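Local coordinates for genome polyprotein (Chicken sicinivirus JSY, PDB 6QWT), which supplies, through this C-terminal 3Dpol part of the polyprotein, the RNA-dependent RNA polymerase that copies the viral RNA genome, at residues D62-W67 with I288-N293; S243-L248 with S305-I310; I180-A185 with Q269-S274. One frame throughout, in Å; residues are numbered along the deposited sequence.

Contact 1. Residues D62-W67 with I288-N293; sequences DIDEPW and IMKGGN
Lys290 reaches between Asp62 and Asp64, and its ammonium group forms a salt bridge with each. NZ lies 2.8 Å from OD2 of Asp62, on the anti lone pair of that oxygen. It lies 2.6 Å from OD2 of Asp64, met on the syn side but 27° out of the carboxylate plane. The lysine crosses both aspartates at about a right angle. Its chain runs extended from the backbone and bends at the last torsion (chi4 -70°), which turns NZ into the gap between the carboxylates. The other oxygen of Asp62, OD1, rests 3.5 Å from CA of Gly291, whose lack of a side chain lets the carboxylate come close to the backbone. OD1 also accepts a hydrogen bond from Ser243 N, at the start of helix 243-256, so the two oxygens of Asp62 serve different partners. Further out, the backbone of Lys290 pairs with Glu2 of strand 2-5, and Glu2 OE1 makes a long, weak ion pair with NZ. This salt-bridge network ties the loop 62-67 to the end of strand 285-290, beside the N-terminal strand, where the chain enters the glycine-rich motif B loop of picornaviral polymerases.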
loop_
_atom_site.group_PDB
_atom_site.type_symbol
_atom_site.label_atom_id
_atom_site.label_comp_id
_atom_site.label_asym_id
_atom_site.label_seq_id
_atom_site.Cartn_x
_atom_site.Cartn_y
_atom_site.Cartn_z
ATOM N N ASP A 62 17.525 -2.697 13.668
ATOM C CA ASP A 62 16.604 -3.796 13.421
ATOM C C ASP A 62 16.464 -4.625 14.690
ATOM O O ASP A 62 17.392 -4.711 15.497
ATOM C CB ASP A 62 17.091 -4.679 12.262
ATOM C CG ASP A 62 16.133 -5.814 11.951
ATOM O OD1 ASP A 62 14.915 -5.555 11.867
ATOM O OD2 ASP A 62 16.599 -6.961 11.783
ATOM N N ILE A 63 15.297 -5.235 14.869
ATOM C CA ILE A 63 15.032 -6.083 16.026
ATOM C C ILE A 63 14.998 -7.531 15.555
ATOM O O ILE A 63 14.221 -7.887 14.661
ATOM C CB ILE A 63 13.730 -5.685 16.733
ATOM C CG1 ILE A 63 13.826 -4.237 17.222
ATOM C CG2 ILE A 63 13.453 -6.624 17.899
ATOM C CD1 ILE A 63 12.513 -3.653 17.695
ATOM N N ASP A 64 15.855 -8.360 16.153
ATOM C CA ASP A 64 15.981 -9.766 15.792
ATOM C C ASP A 64 15.269 -10.702 16.753
ATOM O O ASP A 64 14.911 -11.816 16.362
ATOM C CB ASP A 64 17.460 -10.163 15.731
ATOM C CG ASP A 64 18.081 -9.869 14.390
ATOM O OD1 ASP A 64 17.471 -10.235 13.362
ATOM O OD2 ASP A 64 19.174 -9.266 14.363
ATOM N N GLU A 65 15.072 -10.290 18.000
ATOM C CA GLU A 65 14.466 -11.179 18.972
ATOM C C GLU A 65 13.043 -10.744 19.293
ATOM O O GLU A 65 12.765 -9.541 19.371
ATOM C CB GLU A 65 15.291 -11.221 20.263
ATOM C CG GLU A 65 16.769 -11.502 20.029
ATOM C CD GLU A 65 17.009 -12.850 19.373
ATOM O OE1 GLU A 65 16.207 -13.782 19.609
ATOM O OE2 GLU A 65 17.998 -12.974 18.618
ATOM N N PRO A 66 12.126 -11.688 19.482
ATOM C CA PRO A 66 10.735 -11.310 19.750
ATOM C C PRO A 66 10.574 -10.725 21.145
ATOM O O PRO A 66 11.188 -11.189 22.108
ATOM C CB PRO A 66 9.977 -12.635 19.610
ATOM C CG PRO A 66 10.990 -13.675 19.949
ATOM C CD PRO A 66 12.306 -13.150 19.437
ATOM N N TRP A 67 9.743 -9.692 21.242
ATOM C CA TRP A 67 9.360 -9.189 22.548
ATOM C C TRP A 67 8.324 -10.128 23.168
ATOM O O TRP A 67 7.683 -10.906 22.459
ATOM C CB TRP A 67 8.834 -7.757 22.438
ATOM C CG TRP A 67 7.915 -7.468 21.291
ATOM C CD1 TRP A 67 6.548 -7.413 21.326
ATOM C CD2 TRP A 67 8.292 -7.145 19.946
ATOM N NE1 TRP A 67 6.052 -7.094 20.084
ATOM C CE2 TRP A 67 7.102 -6.925 19.219
ATOM C CE3 TRP A 67 9.518 -7.033 19.282
ATOM C CZ2 TRP A 67 7.106 -6.598 17.863
ATOM C CZ3 TRP A 67 9.518 -6.709 17.937
ATOM C CH2 TRP A 67 8.322 -6.495 17.243
ATOM N N ILE A 288 22.056 -3.640 1.077
ATOM C CA ILE A 288 21.117 -4.627 1.590
ATOM C C ILE A 288 20.432 -4.022 2.806
ATOM O O ILE A 288 21.093 -3.413 3.655
ATOM C CB ILE A 288 21.822 -5.950 1.950
ATOM C CG1 ILE A 288 22.010 -6.812 0.700
ATOM C CG2 ILE A 288 21.047 -6.713 3.022
ATOM C CD1 ILE A 288 22.975 -7.967 0.890
ATOM N N MET A 289 19.111 -4.163 2.873
ATOM C CA MET A 289 18.333 -3.707 4.013
ATOM C C MET A 289 17.988 -4.906 4.887
ATOM O O MET A 289 17.352 -5.857 4.422
ATOM C CB MET A 289 17.064 -2.984 3.561
ATOM C CG MET A 289 17.288 -1.534 3.155
ATOM S SD MET A 289 17.824 -0.501 4.542
ATOM C CE MET A 289 18.456 0.946 3.695
ATOM N N LYS A 290 18.422 -4.866 6.143
ATOM C CA LYS A 290 18.052 -5.865 7.140
ATOM C C LYS A 290 16.907 -5.282 7.959
ATOM O O LYS A 290 17.094 -4.304 8.689
ATOM C CB LYS A 290 19.245 -6.230 8.020
ATOM C CG LYS A 290 18.953 -7.286 9.073
ATOM C CD LYS A 290 20.224 -7.673 9.819
ATOM C CE LYS A 290 19.932 -8.616 10.974
ATOM N NZ LYS A 290 19.204 -7.939 12.082
ATOM N N GLY A 291 15.723 -5.875 7.828
ATOM C CA GLY A 291 14.516 -5.306 8.388
ATOM C C GLY A 291 13.765 -4.451 7.377
ATOM O O GLY A 291 14.268 -4.102 6.309
ATOM N N GLY A 292 12.523 -4.112 7.728
ATOM C CA GLY A 292 11.653 -3.374 6.824
ATOM C C GLY A 292 11.251 -4.209 5.616
ATOM O O GLY A 292 11.554 -5.393 5.512
ATOM N N ASN A 293 10.549 -3.562 4.680
ATOM C CA ASN A 293 10.104 -4.195 3.432
ATOM C C ASN A 293 10.060 -3.090 2.388
ATOM O O ASN A 293 9.602 -1.981 2.707
ATOM C CB ASN A 293 8.716 -4.851 3.603
ATOM C CG ASN A 293 8.260 -5.693 2.382
ATOM O OD1 ASN A 293 8.905 -5.726 1.346
ATOM N ND2 ASN A 293 7.137 -6.383 2.532
#

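Contact 2. Residues S243-L248 with S305-I310; sequences SVVFKL and SMVNNI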
loop_
_atom_site.group_PDB
_atom_site.type_symbol
_atom_site.label_atom_id
_atom_site.label_comp_id
_atom_site.label_asym_id
_atom_site.label_seq_id
_atom_site.Cartn_x
_atom_site.Cartn_y
_atom_site.Cartn_z
ATOM N N SER A 243 12.732 -7.499 11.546
ATOM C CA SER A 243 12.889 -8.776 10.859
ATOM C C SER A 243 12.105 -9.884 11.547
ATOM O O SER A 243 11.541 -10.762 10.881
ATOM C CB SER A 243 14.371 -9.154 10.794
ATOM O OG SER A 243 15.016 -8.505 9.718
ATOM N N VAL A 244 12.061 -9.860 12.880
ATOM C CA VAL A 244 11.517 -10.983 13.635
ATOM C C VAL A 244 10.042 -11.204 13.319
ATOM O O VAL A 244 9.565 -12.346 13.326
ATOM C CB VAL A 244 11.770 -10.762 15.143
ATOM C CG1 VAL A 244 11.018 -9.534 15.647
ATOM C CG2 VAL A 244 11.413 -12.009 15.944
ATOM N N VAL A 245 9.301 -10.137 13.010
ATOM C CA VAL A 245 7.882 -10.293 12.693
ATOM C C VAL A 245 7.709 -11.035 11.372
ATOM O O VAL A 245 6.911 -11.978 11.269
ATOM C CB VAL A 245 7.179 -8.923 12.671
ATOM C CG1 VAL A 245 5.704 -9.094 12.341
ATOM C CG2 VAL A 245 7.343 -8.217 14.007
ATOM N N PHE A 246 8.455 -10.626 10.341
ATOM C CA PHE A 246 8.403 -11.322 9.056
ATOM C C PHE A 246 8.839 -12.774 9.195
ATOM O O PHE A 246 8.234 -13.673 8.601
ATOM C CB PHE A 246 9.288 -10.609 8.033
ATOM C CG PHE A 246 8.594 -9.508 7.291
ATOM C CD1 PHE A 246 7.483 -9.776 6.512
ATOM C CD2 PHE A 246 9.058 -8.205 7.367
ATOM C CE1 PHE A 246 6.840 -8.763 5.824
ATOM C CE2 PHE A 246 8.422 -7.188 6.678
ATOM C CZ PHE A 246 7.311 -7.467 5.909
ATOM N N LYS A 247 9.901 -13.017 9.968
ATOM C CA LYS A 247 10.394 -14.378 10.155
ATOM C C LYS A 247 9.331 -15.269 10.789
ATOM O O LYS A 247 9.119 -16.405 10.348
ATOM C CB LYS A 247 11.664 -14.353 11.007
ATOM C CG LYS A 247 12.433 -15.661 11.031
ATOM C CD LYS A 247 13.401 -15.707 12.209
ATOM C CE LYS A 247 12.828 -16.521 13.365
ATOM N NZ LYS A 247 13.201 -15.970 14.702
ATOM N N LEU A 248 8.646 -14.770 11.819
ATOM C CA LEU A 248 7.605 -15.564 12.463
ATOM C C LEU A 248 6.429 -15.804 11.523
ATOM O O LEU A 248 5.841 -16.891 11.521
ATOM C CB LEU A 248 7.144 -14.878 13.748
ATOM C CG LEU A 248 8.211 -14.853 14.845
ATOM C CD1 LEU A 248 7.796 -13.978 16.019
ATOM C CD2 LEU A 248 8.526 -16.266 15.301
ATOM N N SER A 305 -0.001 -6.012 5.832
ATOM C CA SER A 305 -1.230 -6.080 6.622
ATOM C C SER A 305 -1.081 -7.064 7.769
ATOM O O SER A 305 -1.424 -6.759 8.917
ATOM C CB SER A 305 -2.410 -6.487 5.740
ATOM O OG SER A 305 -2.759 -5.459 4.836
ATOM N N MET A 306 -0.580 -8.263 7.470
ATOM C CA MET A 306 -0.368 -9.252 8.516
ATOM C C MET A 306 0.622 -8.743 9.555
ATOM O O MET A 306 0.378 -8.866 10.758
ATOM C CB MET A 306 0.093 -10.572 7.898
ATOM C CG MET A 306 -0.876 -11.087 6.843
ATOM S SD MET A 306 -0.404 -12.643 6.060
ATOM C CE MET A 306 -0.207 -13.687 7.470
ATOM N N VAL A 307 1.723 -8.130 9.108
ATOM C CA VAL A 307 2.686 -7.535 10.036
ATOM C C VAL A 307 1.996 -6.517 10.937
ATOM O O VAL A 307 2.187 -6.504 12.159
ATOM C CB VAL A 307 3.852 -6.891 9.264
ATOM C CG1 VAL A 307 4.655 -5.969 10.181
ATOM C CG2 VAL A 307 4.741 -7.953 8.652
ATOM N N ASN A 308 1.187 -5.644 10.340
ATOM C CA ASN A 308 0.496 -4.624 11.118
ATOM C C ASN A 308 -0.459 -5.250 12.130
ATOM O O ASN A 308 -0.504 -4.829 13.292
ATOM C CB ASN A 308 -0.249 -3.690 10.169
ATOM C CG ASN A 308 -0.389 -2.297 10.718
ATOM O OD1 ASN A 308 -0.300 -2.081 11.926
ATOM N ND2 ASN A 308 -0.568 -1.328 9.827
ATOM N N ASN A 309 -1.232 -6.255 11.706
ATOM C CA ASN A 309 -2.141 -6.934 12.627
ATOM C C ASN A 309 -1.375 -7.537 13.798
ATOM O O ASN A 309 -1.753 -7.354 14.962
ATOM C CB ASN A 309 -2.928 -8.019 11.888
ATOM C CG ASN A 309 -4.235 -7.507 11.299
ATOM O OD1 ASN A 309 -5.322 -7.805 11.803
ATOM N ND2 ASN A 309 -4.134 -6.743 10.216
ATOM N N ILE A 310 -0.283 -8.253 13.504
ATOM C CA ILE A 310 0.506 -8.903 14.550
ATOM C C ILE A 310 1.062 -7.867 15.520
ATOM O O ILE A 310 1.004 -8.038 16.745
ATOM C CB ILE A 310 1.638 -9.742 13.926
ATOM C CG1 ILE A 310 1.080 -10.753 12.921
ATOM C CG2 ILE A 310 2.459 -10.425 15.007
ATOM C CD1 ILE A 310 0.716 -12.065 13.499
#
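Val307 is the bump of this buried helix contact, and its two methyls enter the hollow between Val245 and Phe246. CG2 sits over one face of the Phe246 ring in a CH-pi contact, 3.9 Å from the ring centroid and 20° off the normal. It is displaced toward the rim on the side of CE1, its nearest ring atom at 3.6 Å. Val245 CG1 touches both methyls of Val307, at 3.9 Å from CG1 and 4.0 Å from CG2, while CG2 alone also lies over the aromatic face. With CG1 anti to the backbone N (chi1 165°), Val307 spreads its methyls across both neighbours. Val245 presents a single branch: the same CG1, likewise anti, also approaches Ile310 CG2 at 4.4 Å, one turn further along the opposing helix. The segment axes come within 10.1 Å at an angle of 110°, a steep crossing that confines the interlock to this small patch.

Behind the apolar layer, Asn309 ND2 donates to Ser305 O at 3.0 Å from above the carbonyl plane, while Asn309 N uses the same oxygen. Helix 267-276 backs Phe246 through Ile275 and Tyr276, and Tyr359 touches Val307. On the far side, Asn308 ND2 bonds to Gly333 O in the turn of the strand 327-332 and 335-340 hairpin, which carries the Gly-Asp-Asp sequence of motif C. Such packing of the helix after motif A on the long motif B helix belongs to the palm of viral RNA-dependent RNA polymerases.

Contact 3. Residues I180-A185 with Q269-S274; sequences IHAIIA and QKYVQS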
loop_
_atom_site.group_PDB
_atom_site.type_symbol
_atom_site.label_atom_id
_atom_site.label_comp_id
_atom_site.label_asym_id
_atom_site.label_seq_id
_atom_site.Cartn_x
_atom_site.Cartn_y
_atom_site.Cartn_z
ATOM N N ILE A 180 10.517 -8.776 -12.446
ATOM C CA ILE A 180 9.358 -9.533 -12.917
ATOM C C ILE A 180 9.482 -11.013 -12.555
ATOM O O ILE A 180 8.486 -11.670 -12.229
ATOM C CB ILE A 180 9.162 -9.325 -14.433
ATOM C CG1 ILE A 180 7.956 -10.121 -14.942
ATOM C CG2 ILE A 180 10.429 -9.690 -15.208
ATOM C CD1 ILE A 180 6.638 -9.703 -14.318
ATOM N N HIS A 181 10.700 -11.561 -12.592
ATOM C CA HIS A 181 10.857 -12.975 -12.261
ATOM C C HIS A 181 10.674 -13.227 -10.769
ATOM O O HIS A 181 10.205 -14.301 -10.379
ATOM C CB HIS A 181 12.218 -13.498 -12.737
ATOM C CG HIS A 181 13.395 -12.841 -12.082
ATOM N ND1 HIS A 181 13.774 -11.544 -12.355
ATOM C CD2 HIS A 181 14.296 -13.314 -11.187
ATOM C CE1 HIS A 181 14.848 -11.240 -11.648
ATOM N NE2 HIS A 181 15.184 -12.297 -10.929
ATOM N N ALA A 182 11.024 -12.254 -9.921
ATOM C CA ALA A 182 10.751 -12.393 -8.494
ATOM C C ALA A 182 9.269 -12.219 -8.193
ATOM O O ALA A 182 8.753 -12.820 -7.242
ATOM C CB ALA A 182 11.573 -11.385 -7.695
ATOM N N ILE A 183 8.569 -11.409 -8.988
ATOM C CA ILE A 183 7.145 -11.198 -8.759
ATOM C C ILE A 183 6.353 -12.444 -9.131
ATOM O O ILE A 183 5.450 -12.864 -8.396
ATOM C CB ILE A 183 6.667 -9.957 -9.533
ATOM C CG1 ILE A 183 6.967 -8.692 -8.727
ATOM C CG2 ILE A 183 5.183 -10.051 -9.853
ATOM C CD1 ILE A 183 7.212 -7.477 -9.577
ATOM N N ILE A 184 6.687 -13.067 -10.262
ATOM C CA ILE A 184 5.967 -14.262 -10.692
ATOM C C ILE A 184 6.233 -15.423 -9.739
ATOM O O ILE A 184 5.318 -16.185 -9.400
ATOM C CB ILE A 184 6.341 -14.608 -12.144
ATOM C CG1 ILE A 184 5.847 -13.508 -13.086
ATOM C CG2 ILE A 184 5.742 -15.942 -12.546
ATOM C CD1 ILE A 184 6.326 -13.664 -14.511
ATOM N N ALA A 185 7.480 -15.575 -9.282
ATOM C CA ALA A 185 7.775 -16.598 -8.284
ATOM C C ALA A 185 7.006 -16.345 -6.993
ATOM O O ALA A 185 6.507 -17.284 -6.363
ATOM C CB ALA A 185 9.277 -16.654 -8.011
ATOM N N GLN A 269 9.961 -19.895 3.557
ATOM C CA GLN A 269 10.823 -19.144 4.465
ATOM C C GLN A 269 11.917 -18.400 3.708
ATOM O O GLN A 269 12.268 -17.268 4.061
ATOM C CB GLN A 269 11.444 -20.080 5.502
ATOM C CG GLN A 269 10.457 -20.655 6.502
ATOM C CD GLN A 269 10.182 -22.125 6.257
ATOM O OE1 GLN A 269 10.102 -22.572 5.108
ATOM N NE2 GLN A 269 10.033 -22.887 7.334
ATOM N N LYS A 270 12.467 -19.019 2.659
ATOM C CA LYS A 270 13.548 -18.383 1.914
ATOM C C LYS A 270 13.053 -17.165 1.144
ATOM O O LYS A 270 13.761 -16.157 1.047
ATOM C CB LYS A 270 14.204 -19.394 0.975
ATOM C CG LYS A 270 15.082 -20.419 1.690
ATOM C CD LYS A 270 16.517 -19.927 1.819
ATOM C CE LYS A 270 17.336 -20.813 2.753
ATOM N NZ LYS A 270 17.449 -20.238 4.125
ATOM N N TYR A 271 11.837 -17.226 0.595
ATOM C CA TYR A 271 11.314 -16.056 -0.105
ATOM C C TYR A 271 11.011 -14.924 0.867
ATOM O O TYR A 271 11.251 -13.751 0.557
ATOM C CB TYR A 271 10.065 -16.413 -0.909
ATOM C CG TYR A 271 9.682 -15.330 -1.897
ATOM C CD1 TYR A 271 10.106 -15.388 -3.220
ATOM C CD2 TYR A 271 8.915 -14.239 -1.503
ATOM C CE1 TYR A 271 9.765 -14.393 -4.125
ATOM C CE2 TYR A 271 8.573 -13.242 -2.396
ATOM C CZ TYR A 271 8.999 -13.324 -3.707
ATOM O OH TYR A 271 8.655 -12.332 -4.603
ATOM N N VAL A 272 10.478 -15.250 2.047
ATOM C CA VAL A 272 10.234 -14.214 3.043
ATOM C C VAL A 272 11.549 -13.607 3.515
ATOM O O VAL A 272 11.619 -12.406 3.806
ATOM C CB VAL A 272 9.404 -14.785 4.210
ATOM C CG1 VAL A 272 9.230 -13.750 5.313
ATOM C CG2 VAL A 272 8.047 -15.251 3.699
ATOM N N GLN A 273 12.619 -14.405 3.566
ATOM C CA GLN A 273 13.923 -13.850 3.910
ATOM C C GLN A 273 14.374 -12.826 2.875
ATOM O O GLN A 273 14.968 -11.798 3.225
ATOM C CB GLN A 273 14.964 -14.961 4.053
ATOM C CG GLN A 273 16.327 -14.434 4.493
ATOM C CD GLN A 273 17.336 -15.529 4.762
ATOM O OE1 GLN A 273 17.439 -16.497 4.009
ATOM N NE2 GLN A 273 18.095 -15.378 5.842
ATOM N N SER A 274 14.091 -13.080 1.595
ATOM C CA SER A 274 14.418 -12.109 0.556
ATOM C C SER A 274 13.598 -10.832 0.672
ATOM O O SER A 274 13.861 -9.875 -0.065
ATOM C CB SER A 274 14.227 -12.729 -0.835
ATOM O OG SER A 274 12.879 -12.641 -1.262
#
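Ala182 and Tyr271 join two helices that are otherwise well separated: the axes of 180-185 and 269-274 approach no closer than 12.2 Å, and their directions make an angle of 138°, nearer antiparallel than parallel. The closest pair of CA atoms, Ala185 and Tyr271, is still 8.9 Å apart. One aromatic side chain spans this gap. Tyr271 holds CG anti to its own amide nitrogen (chi1 -166°), which swings the ring out from its helix and points the phenol at the other one. There OH donates a hydrogen bond of 2.7 Å to Ala182 O. The donor stands 46° above the carbonyl plane, off the lone-pair directions. Seen from the ring, the same oxygen lies at the edge, close to the ring plane. The small side chains of Ala182 and Ala185 leave room for this approach: Ala182 CB is 4.4 Å from Tyr271 OH, and the backbone carbon C of Ala185 lies 4.4 Å from CE1.

Within the second segment, Ser274 OG is above one face of the Tyr271 ring, over its centre, and donates to Tyr271 O at 2.7 Å. It is also hydrogen-bonded to Tyr151 OH, which links the turn to the loop ahead of strand 152-157, and Tyr151 touches Ala182 as well. Helix 136-147 covers another side of 180-185, with Leu138 and Glu141 against His181, Ile142 against Ile184 and Leu146 against Ala185. Both helices are joined in sequence to strands of the mixed five-stranded sheet: helix 180-189 follows edge strand 174-177, which with the preceding Lys-Thr-Arg probably corresponds to motif F of the picornaviral fingers, and helix 267-276 leads directly into strand 277-282.

From the N terminus, the loop 62-67 opens contact 1, which closes only at the end of strand 285-290. Contact 3 is nested inside that long loop, joining helix 180-189 to helix 267-276. Contact 2 starts at helix 243-256, within both loops, and closes beyond them on helix 298-316, so it crosses each of the others. Contacts 1 and 2 touch at the start of helix 243-256, linking the N-terminal region to the palm helices. Contacts 2 and 3 meet more lightly, Phe246 O against Val272 CG1. Contacts 1 and 3 stay about 7 Å apart at their nearest atoms, connected through the five-stranded sheet.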